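ABC transporter, solute-binding protein (Staphylococcus aureus, PDB 6LKK) binds glucose 6-phosphate as an extracellular lipoprotein of the solute-binding family and takes part in signal transduction by a two-component system. Local coordinates at residues Val2-Ile14 and Leu43-Gly57. Sequence-based numbering, arbitrary orientation.
With G6P (6-O-phosphono-alpha-D-glucopyranose), chain B.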
loop_
_atom_site.group_PDB
_atom_site.type_symbol
_atom_site.label_atom_id
_atom_site.label_comp_id
_atom_site.label_asym_id
_atom_site.label_seq_id
_atom_site.Cartn_x
_atom_site.Cartn_y
_atom_site.Cartn_z
ATOM N N VAL A 2 -13.569 -16.836 15.936
ATOM C CA VAL A 2 -13.093 -16.224 14.701
ATOM C C VAL A 2 -12.276 -14.981 15.023
ATOM O O VAL A 2 -12.626 -14.195 15.912
ATOM C CB VAL A 2 -14.279 -15.894 13.778
ATOM C CG1 VAL A 2 -13.830 -15.057 12.585
ATOM C CG2 VAL A 2 -14.942 -17.177 13.299
ATOM N N LEU A 3 -11.176 -14.802 14.296
ATOM C CA LEU A 3 -10.342 -13.610 14.393
ATOM C C LEU A 3 -10.477 -12.832 13.091
ATOM O O LEU A 3 -10.096 -13.327 12.025
ATOM C CB LEU A 3 -8.882 -13.982 14.655
ATOM C CG LEU A 3 -7.937 -12.862 15.096
ATOM C CD1 LEU A 3 -6.677 -13.471 15.680
ATOM C CD2 LEU A 3 -7.577 -11.916 13.951
ATOM N N THR A 4 -11.011 -11.618 13.180
ATOM C CA THR A 4 -11.300 -10.803 12.008
ATOM C C THR A 4 -10.164 -9.819 11.759
ATOM O O THR A 4 -9.750 -9.092 12.668
ATOM C CB THR A 4 -12.623 -10.055 12.180
ATOM O OG1 THR A 4 -13.690 -11.005 12.292
ATOM C CG2 THR A 4 -12.892 -9.139 10.992
ATOM N N VAL A 5 -9.676 -9.798 10.522
ATOM C CA VAL A 5 -8.615 -8.898 10.088
ATOM C C VAL A 5 -9.213 -7.902 9.103
ATOM O O VAL A 5 -9.883 -8.300 8.143
ATOM C CB VAL A 5 -7.455 -9.678 9.440
ATOM C CG1 VAL A 5 -6.381 -8.732 8.905
ATOM C CG2 VAL A 5 -6.853 -10.671 10.430
ATOM N N TYR A 6 -8.982 -6.613 9.343
ATOM C CA TYR A 6 -9.257 -5.583 8.347
ATOM C C TYR A 6 -8.022 -5.424 7.471
ATOM O O TYR A 6 -6.907 -5.318 7.987
ATOM C CB TYR A 6 -9.580 -4.233 8.990
ATOM C CG TYR A 6 -10.689 -4.214 10.017
ATOM C CD1 TYR A 6 -10.440 -4.538 11.344
ATOM C CD2 TYR A 6 -11.975 -3.820 9.671
ATOM C CE1 TYR A 6 -11.449 -4.498 12.293
ATOM C CE2 TYR A 6 -12.990 -3.779 10.611
ATOM C CZ TYR A 6 -12.719 -4.118 11.919
ATOM O OH TYR A 6 -13.725 -4.076 12.858
ATOM N N SER A 7 -8.212 -5.401 6.152
ATOM C CA SER A 7 -7.046 -5.201 5.299
ATOM C C SER A 7 -7.399 -4.645 3.926
ATOM O O SER A 7 -8.303 -5.164 3.258
ATOM C CB SER A 7 -6.285 -6.512 5.118
ATOM O OG SER A 7 -5.142 -6.303 4.306
ATOM N N PRO A 8 -6.702 -3.602 3.460
ATOM C CA PRO A 8 -6.850 -3.182 2.059
ATOM C C PRO A 8 -6.084 -4.046 1.072
ATOM O O PRO A 8 -6.221 -3.832 -0.141
ATOM C CB PRO A 8 -6.298 -1.750 2.069
ATOM C CG PRO A 8 -5.278 -1.773 3.151
ATOM C CD PRO A 8 -5.842 -2.673 4.215
ATOM N N TYR A 9 -5.277 -4.997 1.540
ATOM C CA TYR A 9 -4.566 -5.881 0.629
ATOM C C TYR A 9 -5.551 -6.699 -0.194
ATOM O O TYR A 9 -6.675 -6.974 0.231
ATOM C CB TYR A 9 -3.648 -6.844 1.383
ATOM C CG TYR A 9 -2.413 -6.223 1.992
ATOM C CD1 TYR A 9 -1.479 -5.569 1.203
ATOM C CD2 TYR A 9 -2.160 -6.332 3.351
ATOM C CE1 TYR A 9 -0.342 -5.011 1.758
ATOM C CE2 TYR A 9 -1.028 -5.782 3.913
ATOM C CZ TYR A 9 -0.122 -5.124 3.116
ATOM O OH TYR A 9 1.007 -4.575 3.674
ATOM N N GLN A 10 -5.107 -7.107 -1.376
ATOM C CA GLN A 10 -5.858 -8.067 -2.167
ATOM C C GLN A 10 -5.714 -9.460 -1.570
ATOM O O GLN A 10 -4.705 -9.794 -0.945
ATOM C CB GLN A 10 -5.380 -8.058 -3.619
ATOM C CG GLN A 10 -5.677 -6.756 -4.342
ATOM C CD GLN A 10 -7.165 -6.479 -4.456
ATOM O OE1 GLN A 10 -7.881 -7.158 -5.190
ATOM N NE2 GLN A 10 -7.637 -5.481 -3.719
ATOM N N SER A 11 -6.748 -10.279 -1.768
ATOM C CA SER A 11 -6.780 -11.599 -1.147
ATOM C C SER A 11 -5.561 -12.435 -1.529
ATOM O O SER A 11 -5.025 -13.176 -0.696
ATOM C CB SER A 11 -8.065 -12.324 -1.545
ATOM O OG SER A 11 -8.200 -13.542 -0.837
ATOM N N ASN A 12 -5.107 -12.337 -2.781
ATOM C CA ASN A 12 -4.038 -13.217 -3.242
ATOM C C ASN A 12 -2.748 -13.029 -2.456
ATOM O O ASN A 12 -1.927 -13.953 -2.409
ATOM C CB ASN A 12 -3.766 -12.996 -4.731
ATOM C CG ASN A 12 -3.055 -11.688 -5.010
ATOM O OD1 ASN A 12 -3.544 -10.615 -4.659
ATOM N ND2 ASN A 12 -1.886 -11.772 -5.638
ATOM N N LEU A 13 -2.548 -11.867 -1.833
ATOM C CA LEU A 13 -1.311 -11.630 -1.098
ATOM C C LEU A 13 -1.378 -12.192 0.318
ATOM O O LEU A 13 -0.380 -12.724 0.820
ATOM C CB LEU A 13 -0.996 -10.131 -1.050
ATOM C CG LEU A 13 0.275 -9.750 -0.281
ATOM C CD1 LEU A 13 1.512 -10.278 -0.983
ATOM C CD2 LEU A 13 0.365 -8.247 -0.093
ATOM N N ILE A 14 -2.527 -12.074 0.985
ATOM C CA ILE A 14 -2.614 -12.363 2.408
ATOM C C ILE A 14 -3.444 -13.604 2.731
ATOM O O ILE A 14 -3.228 -14.211 3.786
ATOM C CB ILE A 14 -3.155 -11.151 3.198
ATOM C CG1 ILE A 14 -4.542 -10.740 2.698
ATOM C CG2 ILE A 14 -2.179 -9.983 3.102
ATOM C CD1 ILE A 14 -5.237 -9.737 3.604
ATOM N N LEU A 43 -14.705 1.072 10.542
ATOM C CA LEU A 43 -14.252 0.591 11.842
ATOM C C LEU A 43 -14.576 1.598 12.940
ATOM O O LEU A 43 -15.056 1.226 14.017
ATOM C CB LEU A 43 -12.747 0.312 11.781
ATOM C CG LEU A 43 -12.012 -0.249 13.000
ATOM C CD1 LEU A 43 -10.761 -0.980 12.535
ATOM C CD2 LEU A 43 -11.627 0.842 13.987
ATOM N N HIS A 44 -14.330 2.882 12.676
ATOM C CA HIS A 44 -14.578 3.915 13.677
ATOM C C HIS A 44 -16.039 3.931 14.106
ATOM O O HIS A 44 -16.341 4.031 15.301
ATOM C CB HIS A 44 -14.166 5.277 13.117
ATOM C CG HIS A 44 -14.340 6.409 14.080
ATOM N ND1 HIS A 44 -13.630 6.501 15.257
ATOM C CD2 HIS A 44 -15.135 7.506 14.035
ATOM C CE1 HIS A 44 -13.981 7.601 15.897
ATOM N NE2 HIS A 44 -14.894 8.229 15.178
ATOM N N ASN A 45 -16.960 3.837 13.148
ATOM C CA ASN A 45 -18.381 3.827 13.468
ATOM C C ASN A 45 -18.869 2.459 13.917
ATOM O O ASN A 45 -19.959 2.362 14.491
ATOM C CB ASN A 45 -19.196 4.279 12.257
ATOM C CG ASN A 45 -18.894 5.702 11.852
ATOM O OD1 ASN A 45 -18.675 6.568 12.697
ATOM N ND2 ASN A 45 -18.875 5.952 10.549
ATOM N N GLU A 46 -18.093 1.408 13.672
ATOM C CA GLU A 46 -18.511 0.067 14.051
ATOM C C GLU A 46 -18.694 -0.016 15.560
ATOM O O GLU A 46 -17.912 0.552 16.328
ATOM C CB GLU A 46 -17.472 -0.954 13.586
ATOM C CG GLU A 46 -17.933 -2.392 13.636
ATOM C CD GLU A 46 -16.930 -3.323 12.988
ATOM O OE1 GLU A 46 -15.867 -2.829 12.551
ATOM O OE2 GLU A 46 -17.197 -4.541 12.911
ATOM N N ASP A 47 -19.735 -0.729 15.989
ATOM C CA ASP A 47 -19.972 -0.881 17.417
ATOM C C ASP A 47 -18.794 -1.589 18.071
ATOM O O ASP A 47 -18.233 -2.545 17.529
ATOM C CB ASP A 47 -21.268 -1.647 17.682
ATOM C CG ASP A 47 -21.577 -1.761 19.160
ATOM O OD1 ASP A 47 -21.760 -0.708 19.812
ATOM O OD2 ASP A 47 -21.628 -2.897 19.679
ATOM N N PHE A 48 -18.432 -1.103 19.257
ATOM C CA PHE A 48 -17.226 -1.536 19.954
ATOM C C PHE A 48 -17.203 -3.046 20.199
ATOM O O PHE A 48 -16.124 -3.654 20.216
ATOM C CB PHE A 48 -17.140 -0.741 21.257
ATOM C CG PHE A 48 -16.022 -1.134 22.161
ATOM C CD1 PHE A 48 -14.736 -0.671 21.941
ATOM C CD2 PHE A 48 -16.273 -1.916 23.273
ATOM C CE1 PHE A 48 -13.715 -1.019 22.801
ATOM C CE2 PHE A 48 -15.260 -2.256 24.134
ATOM C CZ PHE A 48 -13.977 -1.813 23.898
ATOM N N SER A 49 -18.370 -3.675 20.363
ATOM C CA SER A 49 -18.441 -5.110 20.629
ATOM C C SER A 49 -18.412 -5.968 19.367
ATOM O O SER A 49 -18.225 -7.186 19.474
ATOM C CB SER A 49 -19.709 -5.432 21.422
ATOM O OG SER A 49 -20.871 -5.128 20.669
ATOM N N GLU A 50 -18.600 -5.379 18.186
ATOM C CA GLU A 50 -18.614 -6.126 16.935
ATOM C C GLU A 50 -17.282 -6.088 16.199
ATOM O O GLU A 50 -17.094 -6.861 15.253
ATOM C CB GLU A 50 -19.705 -5.576 16.008
ATOM C CG GLU A 50 -21.124 -5.862 16.470
ATOM C CD GLU A 50 -22.127 -4.873 15.903
ATOM O OE1 GLU A 50 -21.816 -4.235 14.871
ATOM O OE2 GLU A 50 -23.219 -4.724 16.495
ATOM N N ARG A 51 -16.359 -5.224 16.611
ATOM C CA ARG A 51 -15.163 -4.957 15.828
ATOM C C ARG A 51 -14.284 -6.195 15.695
ATOM O O ARG A 51 -14.315 -7.114 16.518
ATOM C CB ARG A 51 -14.350 -3.837 16.469
ATOM C CG ARG A 51 -14.958 -2.467 16.317
ATOM C CD ARG A 51 -14.103 -1.434 17.011
ATOM N NE ARG A 51 -14.631 -0.086 16.847
ATOM C CZ ARG A 51 -14.069 1.001 17.359
ATOM N NH1 ARG A 51 -12.955 0.905 18.073
ATOM N NH2 ARG A 51 -14.623 2.188 17.158
ATOM N N GLY A 52 -13.486 -6.197 14.632
ATOM C CA GLY A 52 -12.437 -7.174 14.464
ATOM C C GLY A 52 -11.243 -6.850 15.341
ATOM O O GLY A 52 -11.273 -5.962 16.194
ATOM N N ASP A 53 -10.159 -7.579 15.099
ATOM C CA ASP A 53 -9.043 -7.620 16.032
ATOM C C ASP A 53 -7.747 -7.037 15.497
ATOM O O ASP A 53 -6.967 -6.504 16.288
ATOM C CB ASP A 53 -8.789 -9.069 16.466
ATOM C CG ASP A 53 -9.852 -9.579 17.418
ATOM O OD1 ASP A 53 -9.834 -9.169 18.596
ATOM O OD2 ASP A 53 -10.716 -10.366 16.981
ATOM N N VAL A 54 -7.487 -7.124 14.195
ATOM C CA VAL A 54 -6.214 -6.695 13.628
ATOM C C VAL A 54 -6.477 -5.936 12.336
ATOM O O VAL A 54 -7.361 -6.300 11.554
ATOM C CB VAL A 54 -5.273 -7.893 13.375
ATOM C CG1 VAL A 54 -3.993 -7.443 12.678
ATOM C CG2 VAL A 54 -4.938 -8.589 14.685
ATOM N N PHE A 55 -5.708 -4.873 12.122
ATOM C CA PHE A 55 -5.702 -4.125 10.871
ATOM C C PHE A 55 -4.317 -4.279 10.262
ATOM O O PHE A 55 -3.318 -3.977 10.919
ATOM C CB PHE A 55 -6.028 -2.649 11.116
ATOM C CG PHE A 55 -6.502 -1.915 9.894
ATOM C CD1 PHE A 55 -5.668 -1.732 8.804
ATOM C CD2 PHE A 55 -7.778 -1.383 9.849
ATOM C CE1 PHE A 55 -6.108 -1.049 7.685
ATOM C CE2 PHE A 55 -8.220 -0.698 8.736
ATOM C CZ PHE A 55 -7.383 -0.530 7.653
ATOM N N MET A 56 -4.250 -4.761 9.022
ATOM C CA MET A 56 -2.966 -4.946 8.353
ATOM C C MET A 56 -3.034 -4.374 6.946
ATOM O O MET A 56 -3.990 -4.628 6.207
ATOM C CB MET A 56 -2.555 -6.425 8.314
ATOM C CG MET A 56 -3.386 -7.309 7.403
ATOM S SD MET A 56 -2.869 -9.040 7.490
ATOM C CE MET A 56 -1.290 -8.997 6.644
ATOM N N GLY A 57 -2.018 -3.603 6.584
ATOM C CA GLY A 57 -1.967 -2.946 5.298
ATOM C C GLY A 57 -2.288 -1.466 5.406
ATOM O O GLY A 57 -2.893 -0.991 6.371
HETATM C C1 G6P B . -1.276 0.847 -0.682
HETATM C C2 G6P B . -0.546 0.035 0.416
HETATM C C3 G6P B . -1.045 -1.350 0.598
HETATM C C4 G6P B . -2.496 -1.418 0.416
HETATM C C5 G6P B . -2.830 -1.122 -1.042
HETATM C C6 G6P B . -4.311 -1.036 -1.234
HETATM O O1 G6P B . -0.347 1.407 -1.560
HETATM O O2 G6P B . 0.862 -0.024 0.129
HETATM O O3 G6P B . -0.710 -1.798 1.982
HETATM O O4 G6P B . -2.983 -2.745 0.737
HETATM O O5 G6P B . -2.254 0.150 -1.518
HETATM O O6 G6P B . -4.819 -0.028 -0.389
HETATM P P G6P B . -5.837 1.161 -1.026
HETATM O O1P G6P B . -6.322 2.022 0.127
HETATM O O2P G6P B . -7.040 0.502 -1.730
HETATM O O3P G6P B . -5.079 1.996 -1.992
#
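Tyr-6 reaches from strand 2-7 into the loop ahead of strand 54-56, where its hydroxyl is held twice: OH donates to Glu-46 OE1 over a very short 2.5 Å and accepts the backbone N-H of Gly-52 (N to OH 2.8 Å, 171° at the hydrogen). The carboxylate oxygen lies in the ring plane at its edge, although the two planes stand 82° apart. Over one face, Leu-43 CD1 sits 3.7 Å from the centroid of the Tyr-6 ring, a CH-pi contact close to the ring normal. With CG anti to its carbonyl carbon (chi1 -54°), Tyr-6 carries its ring past the backbone of Gly-52, CE1 coming to 3.6 Å from Gly-52 CA.

Behind this anchor the backbones pair in parallel. Tyr-6 N donates to Val-54 O at 2.8 Å, Met-56 N to Tyr-6 O at 2.9 Å. Tyr-6 O also lies above one face of Phe-55, toward the rim. Beside Val-5, Met-56 CG packs 3.6 Å from Val-5 CG1, and the bent end of the methionine chain brings its CE against Ile-14 CG2.

At the carboxyl ends, Ser-7 OG donates to Met-56 O and accepts the N-H of Tyr-9 in an ST turn. Tyr-9 CE2 rests 3.3 Å from Gly-57 CA, while Tyr-9 OH bonds to Asp-216, which also hydrogen-bonds the sugar phosphate. Tyr-9 and Pro-8 touch the sugar directly, and Thr-36 and Gly-58 bind it nearby. Strand 2-7 also pairs with strand 28-33, giving the parallel part of the mixed sheet of a periplasmic-binding-protein lobe, continued by strand 213-221, antiparallel to 54-56, with the glucose 6-phosphate pocket at the carboxyl ends of the parallel strands.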